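Long-range contact in uncharacterized protein (Porphyromonas gingivalis, PDB 1ZBS), which is probably an N-acetylglucosamine kinase of the ASKHA (actin-like ATPase) superfamily, though its function has not been established: residues A[112-117]-A[238-243]. Residues are numbered along the deposited sequence; the frame is centred on the assembly and turned at random.
Sequences IACILG and LHFIGS
C114 and F240 each turn the side chain beside the backbone N and anti to the carbonyl carbon, C114 SG at chi1 -53° and F240 CG at chi1 -71°; these torsions lay the sulfur over the ring and swing the ring back toward C114, while the strand pairing puts both residues on one face. They sit on neighbouring parallel strands in the middle of a 3-2-1-4-5 mixed sheet, in the second of two such domains, the duplicated topology of the ASKHA fold. Strand 111-116 pairs with strand 238-241, and 66 of the 120 intervening residues are helical. The parallel sense follows from the bonding: H239 gives its N to I112 O and takes C114 N on its O at 2.8 Å, and I241 does the same with C114 O and L116 N, the latter 2.7 Å from I241 O. Each thus bridges residues two apart on the other strand. The bond from I241 N to C114 O is the most bent of the four. C114 O also receives a CA-H contact from F240 CA at 3.2 Å, so one carbonyl is approached by two consecutive residues. C114 SG stands 4.3 Å from the F240 ring centroid, only 26° off the ring normal, a sulfur-aromatic contact over the face; C114 CB packs on F240 CD1 at 3.4 Å. Helices 210-229 and 249-258 pack on this face, F223 on both residues and L252 and I256 on F240, whereas L105 of helix 97-105 packs on H239 and I241 on the other. H239 ND1 is hydrogen-bonded to S265 OG on the next strand. Beyond the pairing, G242 occupies the N-cap position before helix 243-247, and its CA brings a hydrogen to L116 O. On the H239 face, I115 CG1 lies alongside I241 CG2 at 3.5 Å.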
# COMPACT_ATOMS: atom_id res chain seq x y z
N ILE A 112 -15.46 3.65 -23.76
CA ILE A 112 -14.56 3.57 -22.62
C ILE A 112 -14.63 2.16 -22.05
O ILE A 112 -15.70 1.69 -21.69
CB ILE A 112 -14.95 4.56 -21.52
CG1 ILE A 112 -14.78 5.99 -22.04
CG2 ILE A 112 -14.10 4.33 -20.27
CD1 ILE A 112 -15.38 7.05 -21.13
N ALA A 113 -13.47 1.50 -21.99
CA ALA A 113 -13.38 0.14 -21.48
C ALA A 113 -12.64 0.12 -20.15
O ALA A 113 -11.55 0.69 -20.01
CB ALA A 113 -12.67 -0.76 -22.50
N CYS A 114 -13.23 -0.56 -19.17
CA CYS A 114 -12.63 -0.64 -17.84
C CYS A 114 -12.48 -2.05 -17.32
O CYS A 114 -13.30 -2.92 -17.60
CB CYS A 114 -13.48 0.13 -16.83
SG CYS A 114 -13.83 1.81 -17.27
N ILE A 115 -11.42 -2.27 -16.56
CA ILE A 115 -11.17 -3.56 -15.96
C ILE A 115 -11.29 -3.42 -14.45
O ILE A 115 -10.76 -2.49 -13.86
CB ILE A 115 -9.78 -4.09 -16.31
CG1 ILE A 115 -9.67 -4.28 -17.83
CG2 ILE A 115 -9.52 -5.40 -15.57
CD1 ILE A 115 -8.34 -4.84 -18.29
N LEU A 116 -12.02 -4.35 -13.83
CA LEU A 116 -12.20 -4.34 -12.38
C LEU A 116 -12.00 -5.78 -11.90
O LEU A 116 -12.96 -6.56 -11.84
CB LEU A 116 -13.61 -3.85 -12.02
CG LEU A 116 -13.82 -2.69 -11.04
CD1 LEU A 116 -12.94 -1.51 -11.43
CD2 LEU A 116 -15.30 -2.28 -11.03
N GLY A 117 -10.75 -6.13 -11.60
CA GLY A 117 -10.41 -7.46 -11.12
C GLY A 117 -9.43 -7.32 -9.96
O GLY A 117 -9.68 -6.54 -9.03
N LEU A 238 -20.18 3.21 -20.27
CA LEU A 238 -19.08 2.49 -19.62
C LEU A 238 -19.16 0.98 -19.76
O LEU A 238 -20.15 0.36 -19.38
CB LEU A 238 -19.03 2.85 -18.14
CG LEU A 238 -18.31 4.13 -17.71
CD1 LEU A 238 -18.57 5.25 -18.68
CD2 LEU A 238 -18.75 4.51 -16.30
N HIS A 239 -18.11 0.38 -20.31
CA HIS A 239 -18.05 -1.06 -20.47
C HIS A 239 -17.04 -1.60 -19.47
O HIS A 239 -15.94 -1.06 -19.33
CB HIS A 239 -17.63 -1.40 -21.90
CG HIS A 239 -18.69 -1.12 -22.91
ND1 HIS A 239 -19.85 -1.86 -23.01
CD2 HIS A 239 -18.79 -0.15 -23.86
CE1 HIS A 239 -20.61 -1.37 -23.97
NE2 HIS A 239 -19.99 -0.33 -24.50
N PHE A 240 -17.41 -2.66 -18.76
CA PHE A 240 -16.53 -3.23 -17.74
C PHE A 240 -16.25 -4.70 -17.89
O PHE A 240 -17.07 -5.47 -18.40
CB PHE A 240 -17.11 -3.02 -16.34
CG PHE A 240 -17.08 -1.60 -15.86
CD1 PHE A 240 -16.08 -1.16 -15.00
CD2 PHE A 240 -18.07 -0.70 -16.25
CE1 PHE A 240 -16.06 0.14 -14.52
CE2 PHE A 240 -18.07 0.61 -15.78
CZ PHE A 240 -17.06 1.04 -14.91
N ILE A 241 -15.08 -5.10 -17.42
CA ILE A 241 -14.70 -6.50 -17.46
C ILE A 241 -14.05 -6.85 -16.12
O ILE A 241 -13.54 -5.97 -15.43
CB ILE A 241 -13.74 -6.75 -18.65
CG1 ILE A 241 -14.04 -8.13 -19.24
CG2 ILE A 241 -12.29 -6.64 -18.22
CD1 ILE A 241 -15.32 -8.14 -20.07
N GLY A 242 -14.09 -8.12 -15.74
CA GLY A 242 -13.46 -8.50 -14.50
C GLY A 242 -14.33 -9.13 -13.42
O GLY A 242 -15.53 -8.89 -13.34
N SER A 243 -13.68 -9.93 -12.59
CA SER A 243 -14.35 -10.63 -11.50
C SER A 243 -15.04 -9.68 -10.52
O SER A 243 -16.17 -9.93 -10.11
CB SER A 243 -13.34 -11.52 -10.77
OG SER A 243 -12.12 -10.83 -10.51